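Local coordinates for toxin PAU_02230 (Photorhabdus asymbiotica subsp. asymbiotica ATCC 43949, PDB 6HV6), which is a bacterial toxin, also called PaTox, whose modelled part joins several helices to a six-stranded antiparallel sheet, at residues A[220-225]-A[234-239]; A[189-194]-A[200-205]. The protein carries 1 engineered substitution. One frame throughout, in Å; residues are numbered along the deposited sequence.

Contact 1 of 2, residues A[220-225]-A[234-239]; sequences KMLMGI and NPLYKS
The flat carboxamide of Asn234 has one face turned to Ile225, whose CG1 and CD1 both lie above it. Ile225 CG1 comes to 3.7 Å from Asn234 OD1, and the isoleucine side chain runs across the amide at roughly a right angle. At the oxygen edge the same amide serves as an N-cap for helix 235-244, the second arm of a helix-loop-helix pair begun by helix 215-224. Tyr237 N donates to Asn234 OD1 over 3.0 Å, nearly straight at 167° and in the carbonyl plane on a lone pair. Leu236 N also reaches OD1, but its bond is weak and comes from the side of the amide plane away from Ile225. Asn234 CG stands anti to the backbone N (chi1 179°), which folds the oxygen back onto the N-H groups of Leu236 and Tyr237 in the first turn. The amide therefore caps the helix through its oxygen and carries Ile225 on one face.

Leu236 is the hub of the apolar part. Its CD2 lies 3.8 Å from Leu222 CD2, the two leucines crossing at about a right angle. Ile225 CD1 closes in on Leu236 CD2 at 3.8 Å, while the ring of Tyr237 leads away from helix 215-224 toward Leu192 and Ile231. Ile364 of helix 361-365 and Leu205 of helix 199-211 also lean on Leu236. The methyl of Leu236 finally settles against both backbone and side chain of one residue: Leu236 CD2 is 3.8 Å from Met221 O, and it stands 3.9 Å from Met221 CB.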
loop_
_atom_site.group_PDB
_atom_site.type_symbol
_atom_site.label_atom_id
_atom_site.label_comp_id
_atom_site.label_asym_id
_atom_site.label_seq_id
_atom_site.Cartn_x
_atom_site.Cartn_y
_atom_site.Cartn_z
ATOM N N LYS A 220 -13.753 3.797 -1.303
ATOM C CA LYS A 220 -14.420 2.494 -1.281
ATOM C C LYS A 220 -14.022 1.644 -2.479
ATOM O O LYS A 220 -13.829 0.429 -2.353
ATOM C CB LYS A 220 -15.938 2.678 -1.261
ATOM C CG LYS A 220 -16.505 2.998 0.108
ATOM C CD LYS A 220 -18.029 3.030 0.065
ATOM C CE LYS A 220 -18.581 4.443 0.257
ATOM N NZ LYS A 220 -18.267 4.998 1.600
ATOM N N MET A 221 -13.953 2.260 -3.661
ATOM C CA MET A 221 -13.551 1.515 -4.847
ATOM C C MET A 221 -12.141 0.976 -4.708
ATOM O O MET A 221 -11.874 -0.179 -5.067
ATOM C CB MET A 221 -13.667 2.399 -6.083
ATOM C CG MET A 221 -15.084 2.776 -6.406
ATOM S SD MET A 221 -15.120 4.014 -7.697
ATOM C CE MET A 221 -14.218 3.152 -8.990
ATOM N N LEU A 222 -11.210 1.789 -4.195
ATOM C CA LEU A 222 -9.841 1.320 -4.000
ATOM C C LEU A 222 -9.806 0.137 -3.039
ATOM O O LEU A 222 -9.218 -0.906 -3.337
ATOM C CB LEU A 222 -8.955 2.456 -3.467
ATOM C CG LEU A 222 -8.583 3.533 -4.488
ATOM C CD1 LEU A 222 -7.956 4.750 -3.817
ATOM C CD2 LEU A 222 -7.648 2.947 -5.542
ATOM N N MET A 223 -10.422 0.294 -1.869
ATOM C CA MET A 223 -10.433 -0.791 -0.896
ATOM C C MET A 223 -11.159 -2.019 -1.446
ATOM O O MET A 223 -10.779 -3.156 -1.144
ATOM C CB MET A 223 -11.076 -0.288 0.399
ATOM C CG MET A 223 -10.768 -1.110 1.607
ATOM S SD MET A 223 -9.003 -1.234 2.009
ATOM C CE MET A 223 -9.130 -2.631 3.122
ATOM N N GLY A 224 -12.176 -1.822 -2.288
ATOM C CA GLY A 224 -12.877 -2.963 -2.862
ATOM C C GLY A 224 -12.009 -3.846 -3.741
ATOM O O GLY A 224 -12.340 -5.020 -3.953
ATOM N N ILE A 225 -10.892 -3.320 -4.248
ATOM C CA ILE A 225 -9.951 -4.166 -4.987
ATOM C C ILE A 225 -9.472 -5.334 -4.128
ATOM O O ILE A 225 -9.104 -6.396 -4.658
ATOM C CB ILE A 225 -8.774 -3.318 -5.510
ATOM C CG1 ILE A 225 -9.297 -2.227 -6.451
ATOM C CG2 ILE A 225 -7.753 -4.172 -6.235
ATOM C CD1 ILE A 225 -8.210 -1.292 -6.983
ATOM N N ASN A 234 -8.949 -6.330 -12.892
ATOM C CA ASN A 234 -9.766 -5.321 -12.208
ATOM C C ASN A 234 -9.636 -4.003 -12.952
ATOM O O ASN A 234 -8.515 -3.533 -13.167
ATOM C CB ASN A 234 -9.307 -5.156 -10.752
ATOM C CG ASN A 234 -10.118 -4.093 -9.991
ATOM O OD1 ASN A 234 -9.793 -2.915 -10.047
ATOM N ND2 ASN A 234 -11.192 -4.510 -9.305
ATOM N N PRO A 235 -10.739 -3.370 -13.371
ATOM C CA PRO A 235 -10.598 -2.181 -14.223
ATOM C C PRO A 235 -9.964 -0.994 -13.510
ATOM O O PRO A 235 -9.252 -0.218 -14.155
ATOM C CB PRO A 235 -12.039 -1.889 -14.675
ATOM C CG PRO A 235 -12.900 -2.540 -13.666
ATOM C CD PRO A 235 -12.149 -3.730 -13.139
ATOM N N LEU A 236 -10.151 -0.848 -12.200
ATOM C CA LEU A 236 -9.532 0.278 -11.509
ATOM C C LEU A 236 -8.030 0.088 -11.390
ATOM O O LEU A 236 -7.261 1.027 -11.617
ATOM C CB LEU A 236 -10.158 0.466 -10.124
ATOM C CG LEU A 236 -9.554 1.606 -9.295
ATOM C CD1 LEU A 236 -9.601 2.941 -10.053
ATOM C CD2 LEU A 236 -10.311 1.740 -7.972
ATOM N N TYR A 237 -7.595 -1.121 -11.027
ATOM C CA TYR A 237 -6.167 -1.423 -10.983
ATOM C C TYR A 237 -5.511 -1.242 -12.347
ATOM O O TYR A 237 -4.420 -0.666 -12.446
ATOM C CB TYR A 237 -5.948 -2.848 -10.478
ATOM C CG TYR A 237 -4.485 -3.242 -10.441
ATOM C CD1 TYR A 237 -3.612 -2.638 -9.559
ATOM C CD2 TYR A 237 -3.986 -4.220 -11.289
ATOM C CE1 TYR A 237 -2.272 -2.989 -9.521
ATOM C CE2 TYR A 237 -2.650 -4.579 -11.261
ATOM C CZ TYR A 237 -1.799 -3.965 -10.370
ATOM O OH TYR A 237 -0.468 -4.312 -10.329
ATOM N N LYS A 238 -6.156 -1.728 -13.412
ATOM C CA LYS A 238 -5.605 -1.543 -14.755
ATOM C C LYS A 238 -5.468 -0.060 -15.095
ATOM O O LYS A 238 -4.474 0.353 -15.702
ATOM C CB LYS A 238 -6.480 -2.253 -15.800
ATOM C CG LYS A 238 -6.305 -3.779 -15.828
ATOM C CD LYS A 238 -6.681 -4.407 -17.177
ATOM C CE LYS A 238 -8.165 -4.408 -17.411
ATOM N NZ LYS A 238 -8.596 -5.343 -18.526
ATOM N N SER A 239 -6.449 0.761 -14.706
ATOM C CA SER A 239 -6.365 2.193 -14.996
ATOM C C SER A 239 -5.241 2.848 -14.202
ATOM O O SER A 239 -4.558 3.750 -14.707
ATOM C CB SER A 239 -7.699 2.886 -14.691
ATOM O OG SER A 239 -8.744 2.453 -15.546
#

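Contact 2 of 2, residues A[189-194]-A[200-205]; sequences NLYLKG and LPESVL
Tyr191 brings its hydroxyl over one face of the Glu202 carboxylate, the phenol oxygen standing above the plane of that group rather than beside it. Tyr191 OH is 3.3 Å from Glu202 CD, and its nearest carboxylate oxygen is Glu202 OE2 at 3.0 Å. The hydrogen bond suggested by this second approach is weak, and it is not settled, because the single phenol proton has another acceptor within reach. Seen from the tyrosine, the relation is reversed: OE2 sits at the ring edge, near the ring plane, 3.5 Å from Tyr191 CE2. The ring and carboxylate planes are inclined by 68°, so neither group stacks on the other.

The pair illustrates how two long side chains can join backbones that never come close. The nearest CA atoms, those of Leu192 and Glu202, are still 11.5 Å apart. The gap is bridged from opposite directions. Glu202 is extended beyond CG, and Tyr191 places CG between its backbone N and carbonyl carbon (chi1 61°), a crowded position that sends the ring out toward Glu202. Leu192 CD1 stands 4.1 Å from Glu202 OE2, a loose methyl-to-carboxylate-oxygen contact. Beyond it the chain turns away, Lys193 being the first residue to leave helical geometry, with positive phi.

All three touching residues are buried. Pro310, in the turn between strands 304-309 and 313-317, flanks Glu202. Leu222 and Met223 of helix 215-224 pack on Tyr191, and Tyr237 of helix 235-244 packs on Leu192, which places the contact between the sheet and the following helices.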
loop_
_atom_site.group_PDB
_atom_site.type_symbol
_atom_site.label_atom_id
_atom_site.label_comp_id
_atom_site.label_asym_id
_atom_site.label_seq_id
_atom_site.Cartn_x
_atom_site.Cartn_y
_atom_site.Cartn_z
ATOM N N ASN A 189 -1.339 -1.640 0.604
ATOM C CA ASN A 189 -0.788 -2.990 0.751
ATOM C C ASN A 189 -1.867 -4.022 1.024
ATOM O O ASN A 189 -1.682 -5.207 0.710
ATOM C CB ASN A 189 0.273 -3.004 1.848
ATOM C CG ASN A 189 1.553 -2.369 1.385
ATOM O OD1 ASN A 189 1.756 -2.198 0.177
ATOM N ND2 ASN A 189 2.430 -2.018 2.318
ATOM N N LEU A 190 -2.993 -3.602 1.584
ATOM C CA LEU A 190 -4.100 -4.529 1.750
ATOM C C LEU A 190 -4.732 -4.871 0.407
ATOM O O LEU A 190 -4.906 -6.044 0.075
ATOM C CB LEU A 190 -5.144 -3.931 2.690
ATOM C CG LEU A 190 -4.811 -3.996 4.182
ATOM C CD1 LEU A 190 -5.971 -3.447 4.991
ATOM C CD2 LEU A 190 -4.520 -5.432 4.565
ATOM N N TYR A 191 -5.092 -3.862 -0.380
ATOM C CA TYR A 191 -5.890 -4.156 -1.561
ATOM C C TYR A 191 -5.062 -4.390 -2.816
ATOM O O TYR A 191 -5.620 -4.854 -3.815
ATOM C CB TYR A 191 -6.932 -3.051 -1.815
ATOM C CG TYR A 191 -6.408 -1.663 -2.077
ATOM C CD1 TYR A 191 -6.510 -0.670 -1.110
ATOM C CD2 TYR A 191 -5.841 -1.324 -3.302
ATOM C CE1 TYR A 191 -6.059 0.602 -1.344
ATOM C CE2 TYR A 191 -5.378 -0.053 -3.539
ATOM C CZ TYR A 191 -5.491 0.902 -2.553
ATOM O OH TYR A 191 -5.032 2.169 -2.768
ATOM N N LEU A 192 -3.757 -4.107 -2.796
ATOM C CA LEU A 192 -2.921 -4.402 -3.953
ATOM C C LEU A 192 -2.381 -5.824 -3.958
ATOM O O LEU A 192 -1.730 -6.208 -4.932
ATOM C CB LEU A 192 -1.751 -3.421 -4.054
ATOM C CG LEU A 192 -2.117 -2.056 -4.644
ATOM C CD1 LEU A 192 -0.871 -1.199 -4.827
ATOM C CD2 LEU A 192 -2.894 -2.194 -5.949
ATOM N N LYS A 193 -2.618 -6.604 -2.906
ATOM C CA LYS A 193 -2.269 -8.024 -2.893
ATOM C C LYS A 193 -0.807 -8.249 -3.271
ATOM O O LYS A 193 -0.482 -9.095 -4.107
ATOM C CB LYS A 193 -3.178 -8.817 -3.830
ATOM C CG LYS A 193 -4.655 -8.730 -3.527
ATOM C CD LYS A 193 -5.445 -9.540 -4.549
ATOM C CE LYS A 193 -6.923 -9.386 -4.310
ATOM N NZ LYS A 193 -7.203 -7.958 -4.004
ATOM N N GLY A 194 0.083 -7.469 -2.666
ATOM C CA GLY A 194 1.501 -7.629 -2.919
ATOM C C GLY A 194 1.994 -7.127 -4.260
ATOM O O GLY A 194 3.201 -7.200 -4.520
ATOM N N LEU A 200 1.662 6.774 -7.040
ATOM C CA LEU A 200 1.591 7.929 -7.931
ATOM C C LEU A 200 0.211 8.072 -8.575
ATOM O O LEU A 200 -0.417 9.130 -8.417
ATOM C CB LEU A 200 2.717 7.867 -8.974
ATOM C CG LEU A 200 2.646 8.886 -10.126
ATOM C CD1 LEU A 200 2.693 10.327 -9.619
ATOM C CD2 LEU A 200 3.769 8.651 -11.146
ATOM N N PRO A 201 -0.313 7.066 -9.285
ATOM C CA PRO A 201 -1.652 7.248 -9.868
ATOM C C PRO A 201 -2.741 7.335 -8.818
ATOM O O PRO A 201 -3.741 8.023 -9.050
ATOM C CB PRO A 201 -1.827 6.012 -10.764
ATOM C CG PRO A 201 -0.907 4.975 -10.146
ATOM C CD PRO A 201 0.280 5.774 -9.669
ATOM N N GLU A 202 -2.595 6.641 -7.684
ATOM C CA GLU A 202 -3.578 6.781 -6.615
ATOM C C GLU A 202 -3.659 8.230 -6.153
ATOM O O GLU A 202 -4.752 8.783 -6.004
ATOM C CB GLU A 202 -3.225 5.839 -5.452
ATOM C CG GLU A 202 -3.545 4.381 -5.791
ATOM C CD GLU A 202 -2.790 3.369 -4.939
ATOM O OE1 GLU A 202 -1.879 3.747 -4.176
ATOM O OE2 GLU A 202 -3.126 2.175 -5.037
ATOM N N SER A 203 -2.505 8.862 -5.942
ATOM C CA SER A 203 -2.478 10.251 -5.482
ATOM C C SER A 203 -3.098 11.191 -6.512
ATOM O O SER A 203 -3.906 12.058 -6.163
ATOM C CB SER A 203 -1.038 10.670 -5.192
ATOM O OG SER A 203 -0.497 9.949 -4.097
ATOM N N VAL A 204 -2.727 11.037 -7.785
ATOM C CA VAL A 204 -3.274 11.885 -8.846
ATOM C C VAL A 204 -4.778 11.693 -8.969
ATOM O O VAL A 204 -5.532 12.668 -9.087
ATOM C CB VAL A 204 -2.565 11.596 -10.183
ATOM C CG1 VAL A 204 -3.289 12.286 -11.335
ATOM C CG2 VAL A 204 -1.116 12.043 -10.119
ATOM N N LEU A 205 -5.243 10.437 -8.942
ATOM C CA LEU A 205 -6.674 10.172 -9.081
ATOM C C LEU A 205 -7.456 10.697 -7.879
ATOM O O LEU A 205 -8.550 11.255 -8.031
ATOM C CB LEU A 205 -6.906 8.661 -9.261
ATOM C CG LEU A 205 -8.307 8.197 -9.669
ATOM C CD1 LEU A 205 -8.648 8.711 -11.059
ATOM C CD2 LEU A 205 -8.430 6.657 -9.606
#

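How the contacts relate
Both contacts are buried, but contact 2 lies nearer the middle of the chain, its centre about 6 Å from the chain's centre against about 13 Å for contact 1. Contact 1 joins helices through aliphatic side chains that cross at about right angles, with the side-chain bonds of Asn234 kept within the start of helix 235-244. Contact 2 buries much less surface and centres on a polar pair, Tyr191 and Glu202, whose bond is weak. They adjoin directly, their centres about 9 Å apart: Tyr191 packs against Leu222 and Ile225, and Leu192 against Tyr237. Helix 215-224, next in the chain after helix 199-211, takes part in contact 1 and also packs against Tyr191 of contact 2.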